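Local coordinates for 70 kDa protein (PDB 4B2N) that cleaves the polyisoprene chains of rubber latex with molecular oxygen, acting as a processive dioxygenase that carries two covalently attached c-type haems, at residues Pro239-Thr244 with Ser598-Val603; Leu234-Pro239 with Ala605-Leu610; Asn213-Ala218 with Thr244-Ser249; Phe107-Ala112 with Ala320-Asp325. All blocks are in the same frame, centred on the assembly; numbering follows the deposited sequence. Where two conformers were deposited one is given.

Interaction 1: Pro239-Thr244 with Ser598-Val603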
loop_
_atom_site.group_PDB
_atom_site.type_symbol
_atom_site.label_atom_id
_atom_site.label_comp_id
_atom_site.label_asym_id
_atom_site.label_seq_id
_atom_site.Cartn_x
_atom_site.Cartn_y
_atom_site.Cartn_z
ATOM N N PRO A 239 13.845 -7.367 -10.112
ATOM C CA PRO A 239 12.392 -7.177 -10.035
ATOM C C PRO A 239 12.137 -6.022 -8.984
ATOM O O PRO A 239 12.191 -6.246 -7.795
ATOM C CB PRO A 239 11.866 -8.515 -9.574
ATOM C CG PRO A 239 13.062 -9.195 -8.910
ATOM C CD PRO A 239 14.312 -8.664 -9.561
ATOM N N LEU A 240 11.942 -4.792 -9.427
ATOM C CA LEU A 240 11.717 -3.716 -8.452
ATOM C C LEU A 240 10.693 -2.804 -9.088
ATOM O O LEU A 240 10.519 -2.829 -10.294
ATOM C CB LEU A 240 13.010 -3.008 -8.038
ATOM C CG LEU A 240 13.567 -1.978 -9.006
ATOM C CD1 LEU A 240 14.971 -1.505 -8.767
ATOM C CD2 LEU A 240 13.540 -2.713 -10.277
ATOM N N PRO A 241 9.950 -2.061 -8.272
ATOM C CA PRO A 241 8.818 -1.318 -8.817
ATOM C C PRO A 241 9.268 -0.050 -9.530
ATOM O O PRO A 241 10.414 0.376 -9.357
ATOM C CB PRO A 241 7.956 -0.976 -7.595
ATOM C CG PRO A 241 8.739 -1.327 -6.403
ATOM C CD PRO A 241 10.082 -1.941 -6.806
ATOM N N TRP A 242 8.379 0.503 -10.378
ATOM C CA TRP A 242 8.688 1.762 -11.102
ATOM C C TRP A 242 7.575 2.704 -10.799
ATOM O O TRP A 242 6.626 2.321 -10.082
ATOM C CB TRP A 242 8.774 1.415 -12.588
ATOM C CG TRP A 242 9.384 2.496 -13.459
ATOM C CD1 TRP A 242 8.687 3.441 -14.200
ATOM C CD2 TRP A 242 10.821 2.727 -13.753
ATOM N NE1 TRP A 242 9.571 4.246 -14.896
ATOM C CE2 TRP A 242 10.872 3.870 -14.665
ATOM C CE3 TRP A 242 12.012 2.127 -13.360
ATOM C CZ2 TRP A 242 12.080 4.353 -15.194
ATOM C CZ3 TRP A 242 13.241 2.616 -13.878
ATOM C CH2 TRP A 242 13.266 3.701 -14.765
ATOM N N SER A 243 7.632 3.944 -11.299
ATOM C CA SER A 243 6.483 4.779 -11.112
ATOM C C SER A 243 6.457 5.762 -12.261
ATOM O O SER A 243 7.489 5.982 -12.945
ATOM C CB SER A 243 6.566 5.525 -9.775
ATOM O OG SER A 243 7.720 6.338 -9.723
ATOM N N THR A 244 5.305 6.368 -12.429
ATOM C CA THR A 244 5.177 7.422 -13.365
ATOM C C THR A 244 5.488 8.757 -12.760
ATOM O O THR A 244 5.783 9.733 -13.510
ATOM C CB THR A 244 3.808 7.460 -14.062
ATOM O OG1 THR A 244 2.780 7.694 -13.113
ATOM C CG2 THR A 244 3.529 6.131 -14.756
ATOM N N SER A 598 8.038 -0.137 -17.688
ATOM C CA SER A 598 7.601 -1.101 -16.683
ATOM C C SER A 598 8.773 -1.992 -16.419
ATOM O O SER A 598 9.138 -2.820 -17.280
ATOM C CB SER A 598 6.510 -1.963 -17.221
ATOM O OG SER A 598 6.233 -3.028 -16.305
ATOM N N MET A 599 9.356 -1.859 -15.231
ATOM C CA MET A 599 10.441 -2.767 -14.838
ATOM C C MET A 599 9.910 -4.213 -14.816
ATOM O O MET A 599 10.578 -5.117 -15.239
ATOM C CB MET A 599 10.968 -2.326 -13.503
ATOM C CG MET A 599 12.112 -3.143 -13.032
ATOM S SD MET A 599 13.632 -2.649 -13.807
ATOM C CE MET A 599 13.928 -1.194 -12.868
ATOM N N TRP A 600 8.711 -4.433 -14.253
ATOM C CA TRP A 600 8.181 -5.805 -14.161
ATOM C C TRP A 600 8.087 -6.474 -15.520
ATOM O O TRP A 600 8.572 -7.620 -15.655
ATOM C CB TRP A 600 6.787 -5.877 -13.538
ATOM C CG TRP A 600 6.622 -5.209 -12.175
ATOM C CD1 TRP A 600 5.647 -4.277 -11.840
ATOM C CD2 TRP A 600 7.359 -5.471 -10.940
ATOM N NE1 TRP A 600 5.761 -3.905 -10.520
ATOM C CE2 TRP A 600 6.770 -4.614 -9.914
ATOM C CE3 TRP A 600 8.431 -6.283 -10.587
ATOM C CZ2 TRP A 600 7.268 -4.564 -8.622
ATOM C CZ3 TRP A 600 8.861 -6.286 -9.251
ATOM C CH2 TRP A 600 8.334 -5.425 -8.302
ATOM N N ASP A 601 7.504 -5.757 -16.513
ATOM C CA ASP A 601 7.439 -6.272 -17.896
ATOM C C ASP A 601 8.783 -6.707 -18.454
ATOM O O ASP A 601 8.877 -7.757 -19.088
ATOM C CB ASP A 601 6.812 -5.285 -18.855
ATOM C CG ASP A 601 5.339 -5.058 -18.551
ATOM O OD1 ASP A 601 4.716 -5.836 -17.806
ATOM O OD2 ASP A 601 4.806 -4.091 -19.087
ATOM N N ASN A 602 9.813 -5.907 -18.241
ATOM C CA ASN A 602 11.106 -6.208 -18.820
ATOM C C ASN A 602 11.813 -7.269 -18.053
ATOM O O ASN A 602 12.529 -8.080 -18.643
ATOM C CB ASN A 602 11.947 -4.919 -19.003
ATOM C CG ASN A 602 11.276 -4.004 -20.034
ATOM O OD1 ASN A 602 10.516 -3.082 -19.706
ATOM N ND2 ASN A 602 11.441 -4.357 -21.281
ATOM N N VAL A 603 11.593 -7.305 -16.740
ATOM C CA VAL A 603 12.147 -8.428 -15.925
ATOM C C VAL A 603 11.597 -9.789 -16.410
ATOM O O VAL A 603 12.328 -10.767 -16.602
ATOM C CB VAL A 603 11.851 -8.171 -14.409
ATOM C CG1 VAL A 603 12.173 -9.419 -13.566
ATOM C CG2 VAL A 603 12.720 -7.015 -13.936
#

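Interaction 2: Leu234-Pro239 with Ala605-Leu610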
loop_
_atom_site.group_PDB
_atom_site.type_symbol
_atom_site.label_atom_id
_atom_site.label_comp_id
_atom_site.label_asym_id
_atom_site.label_seq_id
_atom_site.Cartn_x
_atom_site.Cartn_y
_atom_site.Cartn_z
ATOM N N LEU A 234 27.091 -10.119 -14.335
ATOM C CA LEU A 234 26.344 -10.368 -15.558
ATOM C C LEU A 234 24.818 -10.427 -15.355
ATOM O O LEU A 234 24.073 -10.631 -16.306
ATOM C CB LEU A 234 26.894 -11.601 -16.288
ATOM C CG LEU A 234 28.346 -11.460 -16.805
ATOM C CD1 LEU A 234 28.744 -12.737 -17.547
ATOM C CD2 LEU A 234 28.599 -10.171 -17.618
ATOM N N GLY A 235 24.370 -10.193 -14.125
ATOM C CA GLY A 235 23.011 -10.492 -13.717
ATOM C C GLY A 235 21.847 -9.871 -14.479
ATOM O O GLY A 235 21.961 -8.871 -15.214
ATOM N N ASN A 236 20.702 -10.495 -14.299
ATOM C CA ASN A 236 19.518 -9.986 -14.907
ATOM C C ASN A 236 19.106 -8.626 -14.294
ATOM O O ASN A 236 19.488 -8.290 -13.151
ATOM C CB ASN A 236 18.395 -11.021 -14.715
ATOM C CG ASN A 236 18.438 -12.156 -15.743
ATOM O OD1 ASN A 236 19.486 -12.416 -16.364
ATOM N ND2 ASN A 236 17.291 -12.853 -15.934
ATOM N N LEU A 237 18.277 -7.873 -15.021
ATOM C CA LEU A 237 17.451 -6.787 -14.420
ATOM C C LEU A 237 16.793 -7.218 -13.079
ATOM O O LEU A 237 16.406 -8.392 -12.951
ATOM C CB LEU A 237 16.330 -6.418 -15.397
ATOM C CG LEU A 237 16.457 -5.135 -16.205
ATOM C CD1 LEU A 237 17.904 -4.706 -16.468
ATOM C CD2 LEU A 237 15.639 -5.252 -17.484
ATOM N N LEU A 238 16.650 -6.291 -12.113
ATOM C CA LEU A 238 16.062 -6.649 -10.794
ATOM C C LEU A 238 14.578 -6.490 -10.805
ATOM O O LEU A 238 14.091 -5.583 -11.457
ATOM C CB LEU A 238 16.615 -5.737 -9.750
ATOM C CG LEU A 238 18.146 -5.902 -9.626
ATOM C CD1 LEU A 238 18.729 -4.933 -8.587
ATOM C CD2 LEU A 238 18.594 -7.323 -9.347
ATOM N N PRO A 239 13.845 -7.367 -10.112
ATOM C CA PRO A 239 12.392 -7.177 -10.035
ATOM C C PRO A 239 12.137 -6.022 -8.984
ATOM O O PRO A 239 12.191 -6.246 -7.795
ATOM C CB PRO A 239 11.866 -8.515 -9.574
ATOM C CG PRO A 239 13.062 -9.195 -8.910
ATOM C CD PRO A 239 14.312 -8.664 -9.561
ATOM N N ALA A 605 10.267 -10.385 -19.404
ATOM C CA ALA A 605 10.780 -10.621 -20.776
ATOM C C ALA A 605 12.148 -11.213 -20.650
ATOM O O ALA A 605 12.480 -12.258 -21.242
ATOM C CB ALA A 605 10.845 -9.310 -21.538
ATOM N N GLN A 606 12.967 -10.598 -19.817
ATOM C CA GLN A 606 14.351 -11.084 -19.767
ATOM C C GLN A 606 14.451 -12.488 -19.161
ATOM O O GLN A 606 15.210 -13.322 -19.683
ATOM C CB GLN A 606 15.283 -10.093 -19.010
ATOM C CG GLN A 606 16.730 -10.578 -18.979
ATOM C CD GLN A 606 17.609 -9.642 -18.179
ATOM O OE1 GLN A 606 17.160 -9.089 -17.172
ATOM N NE2 GLN A 606 18.841 -9.397 -18.665
ATOM N N TYR A 607 13.760 -12.757 -18.049
ATOM C CA TYR A 607 13.772 -14.126 -17.515
ATOM C C TYR A 607 13.134 -15.151 -18.455
ATOM O O TYR A 607 13.340 -16.336 -18.288
ATOM C CB TYR A 607 13.024 -14.216 -16.177
ATOM C CG TYR A 607 13.941 -13.847 -15.029
ATOM C CD1 TYR A 607 14.099 -12.515 -14.647
ATOM C CD2 TYR A 607 14.688 -14.803 -14.389
ATOM C CE1 TYR A 607 14.961 -12.146 -13.598
ATOM C CE2 TYR A 607 15.525 -14.467 -13.346
ATOM C CZ TYR A 607 15.662 -13.146 -12.937
ATOM O OH TYR A 607 16.571 -12.850 -11.920
ATOM N N LEU A 608 12.313 -14.706 -19.381
ATOM C CA LEU A 608 11.631 -15.637 -20.284
ATOM C C LEU A 608 12.370 -15.660 -21.645
ATOM O O LEU A 608 11.874 -16.190 -22.646
ATOM C CB LEU A 608 10.136 -15.252 -20.391
ATOM C CG LEU A 608 9.336 -15.582 -19.124
ATOM C CD1 LEU A 608 7.954 -14.963 -19.292
ATOM C CD2 LEU A 608 9.267 -17.068 -18.712
ATOM N N ASN A 609 13.584 -15.070 -21.687
ATOM C CA ASN A 609 14.405 -15.065 -22.911
ATOM C C ASN A 609 13.760 -14.386 -24.085
ATOM O O ASN A 609 14.004 -14.808 -25.223
ATOM C CB ASN A 609 14.714 -16.497 -23.364
ATOM C CG ASN A 609 15.474 -17.272 -22.303
ATOM O OD1 ASN A 609 16.467 -16.787 -21.803
ATOM N ND2 ASN A 609 14.977 -18.446 -21.921
ATOM N N LEU A 610 12.934 -13.394 -23.791
ATOM C CA LEU A 610 12.417 -12.426 -24.751
ATOM C C LEU A 610 13.152 -11.076 -24.742
ATOM O O LEU A 610 13.894 -10.747 -23.808
ATOM C CB LEU A 610 10.906 -12.231 -24.541
ATOM C CG LEU A 610 10.163 -13.563 -24.387
ATOM C CD1 LEU A 610 8.748 -13.327 -23.904
ATOM C CD2 LEU A 610 10.154 -14.394 -25.681
HETATM O O HOH W 1 20.783 -7.693 -17.313
HETATM O O HOH W 2 16.951 -10.307 -11.230
#

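Interaction 3: Asn213-Ala218 with Thr244-Ser249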
loop_
_atom_site.group_PDB
_atom_site.type_symbol
_atom_site.label_atom_id
_atom_site.label_comp_id
_atom_site.label_asym_id
_atom_site.label_seq_id
_atom_site.Cartn_x
_atom_site.Cartn_y
_atom_site.Cartn_z
ATOM N N ASN A 213 3.290 6.970 2.031
ATOM C CA ASN A 213 4.112 7.975 1.418
ATOM C C ASN A 213 3.415 8.637 0.191
ATOM O O ASN A 213 2.932 7.924 -0.727
ATOM C CB ASN A 213 5.458 7.377 0.988
ATOM C CG ASN A 213 6.528 8.458 0.831
ATOM O OD1 ASN A 213 6.208 9.678 0.771
ATOM N ND2 ASN A 213 7.810 8.063 0.832
ATOM N N SER A 214 3.313 9.967 0.225
ATOM C CA SER A 214 2.737 10.739 -0.852
ATOM C C SER A 214 3.814 11.225 -1.774
ATOM O O SER A 214 3.502 11.914 -2.721
ATOM C CB SER A 214 2.009 11.999 -0.314
ATOM O OG SER A 214 2.896 12.754 0.482
ATOM N N ALA A 215 5.074 10.937 -1.490
ATOM C CA ALA A 215 6.138 11.697 -2.119
ATOM C C ALA A 215 7.176 10.855 -2.797
ATOM O O ALA A 215 7.986 11.387 -3.571
ATOM C CB ALA A 215 6.809 12.676 -1.135
ATOM N N ASN A 216 7.156 9.552 -2.562
ATOM C CA ASN A 216 8.260 8.736 -3.075
ATOM C C ASN A 216 8.239 8.588 -4.584
ATOM O O ASN A 216 7.199 8.380 -5.190
ATOM C CB ASN A 216 8.342 7.353 -2.451
ATOM C CG ASN A 216 7.126 6.482 -2.767
ATOM O OD1 ASN A 216 5.980 6.910 -2.588
ATOM N ND2 ASN A 216 7.374 5.248 -3.225
ATOM N N ASP A 217 9.411 8.701 -5.189
ATOM C CA ASP A 217 9.521 8.442 -6.595
ATOM C C ASP A 217 10.247 7.120 -6.810
ATOM O O ASP A 217 11.464 7.071 -6.861
ATOM C CB ASP A 217 10.304 9.552 -7.345
ATOM C CG ASP A 217 10.236 9.376 -8.870
ATOM O OD1 ASP A 217 10.244 8.193 -9.350
ATOM O OD2 ASP A 217 10.303 10.430 -9.592
ATOM N N ALA A 218 9.494 6.038 -6.994
ATOM C CA ALA A 218 10.117 4.704 -7.088
ATOM C C ALA A 218 10.874 4.530 -8.365
ATOM O O ALA A 218 11.929 3.875 -8.377
ATOM C CB ALA A 218 9.089 3.604 -6.939
ATOM N N THR A 244 5.305 6.368 -12.429
ATOM C CA THR A 244 5.177 7.422 -13.365
ATOM C C THR A 244 5.488 8.757 -12.760
ATOM O O THR A 244 5.783 9.733 -13.510
ATOM C CB THR A 244 3.808 7.460 -14.062
ATOM O OG1 THR A 244 2.780 7.694 -13.113
ATOM C CG2 THR A 244 3.529 6.131 -14.756
ATOM N N GLY A 245 5.516 8.807 -11.421
ATOM C CA GLY A 245 5.737 10.067 -10.722
ATOM C C GLY A 245 5.977 9.780 -9.262
ATOM O O GLY A 245 6.659 8.782 -8.936
ATOM N N ARG A 246 5.385 10.577 -8.385
ATOM C CA ARG A 246 5.630 10.459 -6.931
ATOM C C ARG A 246 4.388 10.058 -6.169
ATOM O O ARG A 246 3.331 10.533 -6.508
ATOM C CB ARG A 246 6.137 11.800 -6.419
ATOM C CG ARG A 246 7.611 11.955 -6.706
ATOM C CD ARG A 246 7.948 13.394 -6.414
ATOM N NE ARG A 246 9.385 13.753 -6.462
ATOM C CZ ARG A 246 10.098 14.021 -5.363
ATOM N NH1 ARG A 246 9.573 13.749 -4.156
ATOM N NH2 ARG A 246 11.381 14.488 -5.451
ATOM N N GLY A 247 4.527 9.176 -5.163
ATOM C CA GLY A 247 3.410 8.918 -4.214
ATOM C C GLY A 247 2.486 7.813 -4.641
ATOM O O GLY A 247 1.485 7.470 -3.947
ATOM N N SER A 248 2.791 7.233 -5.794
ATOM C CA SER A 248 2.128 5.986 -6.213
ATOM C C SER A 248 3.122 5.214 -7.055
ATOM O O SER A 248 4.119 5.809 -7.550
ATOM C CB SER A 248 0.803 6.288 -6.956
ATOM O OG SER A 248 1.087 7.050 -8.132
ATOM N N SER A 249 2.890 3.916 -7.235
ATOM C CA SER A 249 3.829 3.122 -8.043
ATOM C C SER A 249 3.115 1.908 -8.642
ATOM O O SER A 249 1.966 1.589 -8.255
ATOM C CB SER A 249 4.994 2.628 -7.158
ATOM O OG SER A 249 4.588 1.583 -6.266
HETATM O O HOH W 3 1.784 12.655 -4.869
HETATM O O HOH W 4 6.740 5.998 -6.619
HETATM O O HOH W 5 10.566 13.102 -9.020
#

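Interaction 4: Phe107-Ala112 with Ala320-Asp325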
loop_
_atom_site.group_PDB
_atom_site.type_symbol
_atom_site.label_atom_id
_atom_site.label_comp_id
_atom_site.label_asym_id
_atom_site.label_seq_id
_atom_site.Cartn_x
_atom_site.Cartn_y
_atom_site.Cartn_z
ATOM N N PHE A 107 14.452 -7.413 3.387
ATOM C CA PHE A 107 13.496 -8.290 2.738
ATOM C C PHE A 107 13.489 -8.012 1.238
ATOM O O PHE A 107 13.654 -8.935 0.425
ATOM C CB PHE A 107 12.099 -7.957 3.272
ATOM C CG PHE A 107 11.904 -8.379 4.700
ATOM C CD1 PHE A 107 12.106 -9.731 5.082
ATOM C CD2 PHE A 107 11.549 -7.446 5.663
ATOM C CE1 PHE A 107 11.980 -10.144 6.416
ATOM C CE2 PHE A 107 11.374 -7.859 7.007
ATOM C CZ PHE A 107 11.613 -9.205 7.362
ATOM N N PHE A 108 13.274 -6.738 0.913
ATOM C CA PHE A 108 13.098 -6.229 -0.474
ATOM C C PHE A 108 14.407 -6.368 -1.231
ATOM O O PHE A 108 15.506 -6.207 -0.675
ATOM C CB PHE A 108 12.609 -4.777 -0.361
ATOM C CG PHE A 108 12.382 -4.059 -1.679
ATOM C CD1 PHE A 108 13.476 -3.547 -2.440
ATOM C CD2 PHE A 108 11.117 -3.864 -2.160
ATOM C CE1 PHE A 108 13.277 -2.880 -3.678
ATOM C CE2 PHE A 108 10.917 -3.153 -3.360
ATOM C CZ PHE A 108 11.987 -2.657 -4.099
ATOM N N GLN A 109 14.308 -6.810 -2.474
ATOM C CA GLN A 109 15.426 -6.915 -3.414
ATOM C C GLN A 109 16.529 -5.850 -3.281
ATOM O O GLN A 109 16.265 -4.722 -3.556
ATOM C CB GLN A 109 14.819 -6.848 -4.847
ATOM C CG GLN A 109 15.899 -7.006 -5.922
ATOM C CD GLN A 109 16.605 -8.303 -5.801
ATOM O OE1 GLN A 109 15.968 -9.393 -5.889
ATOM N NE2 GLN A 109 17.922 -8.250 -5.686
ATOM N N PRO A 110 17.792 -6.237 -2.958
ATOM C CA PRO A 110 18.857 -5.225 -2.921
ATOM C C PRO A 110 19.070 -4.605 -4.290
ATOM O O PRO A 110 18.983 -5.318 -5.306
ATOM C CB PRO A 110 20.098 -6.044 -2.563
ATOM C CG PRO A 110 19.573 -7.114 -1.649
ATOM C CD PRO A 110 18.207 -7.474 -2.258
ATOM N N MET A 111 19.446 -3.329 -4.333
ATOM C CA MET A 111 19.601 -2.632 -5.621
ATOM C C MET A 111 21.029 -2.230 -5.918
ATOM O O MET A 111 21.372 -2.120 -7.072
ATOM C CB MET A 111 18.682 -1.416 -5.756
ATOM C CG MET A 111 17.246 -1.800 -5.609
ATOM S SD MET A 111 16.099 -0.385 -5.552
ATOM C CE MET A 111 16.998 0.708 -4.474
ATOM N N ALA A 112 21.826 -1.937 -4.886
ATOM C CA ALA A 112 23.164 -1.318 -5.064
ATOM C C ALA A 112 24.111 -1.762 -3.964
ATOM O O ALA A 112 23.691 -2.048 -2.826
ATOM C CB ALA A 112 22.994 0.201 -5.061
ATOM N N ALA A 320 9.821 -11.981 -3.591
ATOM C CA ALA A 320 10.315 -11.685 -4.950
ATOM C C ALA A 320 11.773 -11.354 -4.978
ATOM O O ALA A 320 12.307 -11.133 -6.014
ATOM C CB ALA A 320 9.517 -10.563 -5.634
ATOM N N ASN A 321 12.462 -11.480 -3.876
ATOM C CA ASN A 321 13.900 -11.247 -3.840
ATOM C C ASN A 321 14.656 -12.400 -4.504
ATOM O O ASN A 321 14.442 -13.541 -4.179
ATOM C CB ASN A 321 14.295 -11.156 -2.353
ATOM C CG ASN A 321 15.774 -10.911 -2.134
ATOM O OD1 ASN A 321 16.629 -11.446 -2.817
ATOM N ND2 ASN A 321 16.067 -10.037 -1.185
ATOM N N ILE A 322 15.578 -12.084 -5.414
ATOM C CA ILE A 322 16.140 -13.057 -6.317
ATOM C C ILE A 322 17.233 -13.838 -5.656
ATOM O O ILE A 322 17.681 -14.900 -6.160
ATOM C CB ILE A 322 16.618 -12.333 -7.617
ATOM C CG1 ILE A 322 15.964 -12.996 -8.775
ATOM C CG2 ILE A 322 18.126 -12.048 -7.671
ATOM C CD1 ILE A 322 14.469 -12.755 -8.716
ATOM N N PHE A 323 17.670 -13.328 -4.516
ATOM C CA PHE A 323 18.767 -13.991 -3.828
ATOM C C PHE A 323 18.316 -15.118 -2.884
ATOM O O PHE A 323 19.142 -15.887 -2.437
ATOM C CB PHE A 323 19.605 -12.937 -3.100
ATOM C CG PHE A 323 20.263 -11.927 -4.021
ATOM C CD1 PHE A 323 21.057 -12.354 -5.110
ATOM C CD2 PHE A 323 20.134 -10.549 -3.768
ATOM C CE1 PHE A 323 21.686 -11.442 -5.940
ATOM C CE2 PHE A 323 20.801 -9.606 -4.598
ATOM C CZ PHE A 323 21.554 -10.062 -5.690
ATOM N N ARG A 324 17.016 -15.227 -2.558
ATOM C CA ARG A 324 16.565 -16.264 -1.601
ATOM C C ARG A 324 16.306 -17.539 -2.342
ATOM O O ARG A 324 16.032 -17.464 -3.520
ATOM C CB ARG A 324 15.227 -15.871 -0.983
ATOM C CG ARG A 324 15.315 -14.609 -0.165
ATOM C CD ARG A 324 14.280 -14.581 0.934
ATOM N NE ARG A 324 14.820 -13.650 1.924
ATOM C CZ ARG A 324 14.669 -12.351 1.879
ATOM N NH1 ARG A 324 13.902 -11.753 0.917
ATOM N NH2 ARG A 324 15.279 -11.637 2.820
ATOM N N ASP A 325 16.370 -18.707 -1.678
ATOM C CA ASP A 325 15.876 -19.931 -2.292
ATOM C C ASP A 325 14.398 -20.181 -1.869
ATOM O O ASP A 325 13.842 -19.390 -1.102
ATOM C CB ASP A 325 16.813 -21.135 -2.056
ATOM C CG ASP A 325 16.802 -21.601 -0.623
ATOM O OD1 ASP A 325 16.149 -20.998 0.278
ATOM O OD2 ASP A 325 17.444 -22.634 -0.375
#

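Interaction 1: Pro239-Thr244 with Ser598-Val603
Trp600 lays its indole against the extended chain from Pro239 to Pro241. The carbonyl oxygen of Leu240 stands over one face, 3.8 Å above the ring plane and offset toward the rim. Pro239 meets the same ring at its edge, in plane, with CB 3.8 Å from Trp600 CZ3, while the Pro241 ring runs at a slant to the indole and brings CB to 3.8 Å from Trp600 CZ2. Trp600 NE1 donates beyond the contact, to the carbonyl oxygen of Asp250. One residue earlier, Met599 has CG anti to its backbone N (chi1 -178°) and then bends twice. Its side chain crosses that of Trp242 at about a right angle, though the exact place of the methyl is doubtful, since it sits too close to the modelled Leu240 conformer; the indole N-H of Trp242 is used by the carbonyl of Asp594. Further along the helix, Val603 CG2 rests 3.9 Å from Pro239 CA. Ser598 is the N-cap of the helix, and Ser598 OG takes the N-H of Asp601 at 3.0 Å, nearly straight (168°). Pro241 also touches haem c, so this apolar contact joins the start of helix 599-607 to a wall of the pocket holding the haem bound through Cys194.

Interaction 2: Leu234-Pro239 with Ala605-Leu610
Gln606 reaches from the last turn of helix 599-607 to the loop around Asn236 and Leu237, just before the helix ends in a Schellman motif with Asn609, of positive phi, as its C-prime residue. In that motif Leu610 N returns to Ala605 O and Asn609 N to Gln606 O. From CB, which heads toward the loop, CG continues anti to the backbone N (chi1 -179°), and the chain stays extended to the amide. CG passes 3.8 Å from Asn236 ND2. CD then lies 3.6 Å from Asn236 CG, where the two side-chain amides stack with their planes 13° apart. At the tip the two amide atoms part ways. OE1 accepts the N-H of Leu237 at 2.7 Å, with the donor in the carbonyl plane on a lone pair, though the bond is bent at the hydrogen (138°). NE2 donates to a water, which in turn donates to the carbonyl oxygen of Gly235, so direct and bridged bonds fix the rotation of the amide.

Asn236 also points its amide nitrogen at Tyr607: Asn236 ND2 sits 3.2 Å above the phenol ring, over its centre, with the amide plane steeply inclined to the ring. Leu237 packs back on Asn602 and Val603 of the same helix, and Tyr607 also touches Pro271 and Ile322 outside the contact. A second water lies at the edge of the tyrosine ring, in its plane: it is 2.7 Å from Tyr607 OH and donates to Leu237 O at 2.6 Å.

Interaction 3: Asn213-Ala218 with Thr244-Ser249
The guanidinium of Arg246 meets the carbonyl oxygen of Ala215 at a slant: the oxygen lies 34° out of the guanidinium plane, and the NH1 bond to it, 2.9 Å long, is bent. Outside the two segments the ring of Tyr553 makes a cation-pi contact with this group, and NH2 donates to Lys139 O. The arginine chain is extended from CG to NE and runs past the same carbonyl, Arg246 CG lying 3.2 Å from Ala215 O. A second flat group, the Asp217 carboxylate, reaches Arg246 through water: a single molecule donates to OD2 and accepts from NE, these two atoms being 4.7 Å apart. Asp217 OD1 instead caps helix 218-226 at Leu220 N and forms a salt bridge with Arg626. Two basic groups nearby would be expected to keep this acid ionised.

The backbones are joined directly by Gly247 N, which donates to Asn216 O at 2.8 Å. Arg246 CA approaches that oxygen in a CA-H...O contact, and a water donates to it as well, linking it to Ala218 N and Ser248 O. Gly247, with positive phi and no side chain, lets Ser214 O come within 3.3 Å of its CA. Asn213 OD1, also hydrogen-bonded to Tyr144 OH, takes the N-H of Ala215 in an Asx turn, the donor standing above the carbonyl plane. Asn213 is backbone-bonded to Cys194, the side chain of Asn216 comes, at its nearest atoms, within about 3 Å of that of Cys194, and Ser249 touches haem c: two irregular loops held together beside the Cys-X-X-Cys-His haem attachment site.

Interaction 4: Phe107-Ala112 with Ala320-Asp325
A type I turn from Asn321 to Arg324 comes up against the irregular chain at Phe107-Pro110, the CA atoms of Gln109 and Asn321 being 4.6 Å apart. Two side chains of the turn grip the carbonyl oxygen of Phe107. Arg324 NH1 donates at 2.9 Å on a lone pair, with the oxygen also in the guanidinium plane; Asn321 ND2 comes from above the carbonyl plane at 3.1 Å, almost straight at the hydrogen (173°). The other end of the Asn321 amide holds the turn itself, OD1 taking Phe323 N in an Asx turn. Gln109 makes the return bond: its chain bends at chi2 (60°), and OE1 accepts Ile322 N at 2.8 Å in the carbonyl plane. Its NE2 donates back to Pro110 O and lies 3.4 Å from Phe323 CE2, amide and ring planes 60° apart. Pro110 CD meets the edge of the Phe323 ring at 3.9 Å. The strongest partner of Arg324 lies outside the contact: NE forms a salt bridge with Asp179. The turn links helix 312-319 to helix 326-331, which Asp325 caps; in the other segment, Phe107 packs on helix 333-345, Phe108 and Pro110 touch strand 186-189, and Met111 and Ala112 form a classic beta bulge facing Ile187.

How the interactions relate
The loop between helices 218-226 and 253-261 threads through three of the contacts. Interactions 1 and 2 share Pro239 and lie on the same helix, 599-607, their centres 11 Å apart; interactions 1 and 3 share Thr244, with centres 14 Å apart. Interaction 4 packs against both of the first two: Pro241 CD is 3.4 Å from Phe108 CZ, and Leu238 CD1 is 3.3 Å from Pro110 O. Pro241, Ser249 and Phe108 bring interactions 1, 3 and 4 to one haem c, the one attached at Cys191 and Cys194. Interaction 2 lies away from the haem sites, its centre 25 Å from that of interaction 3.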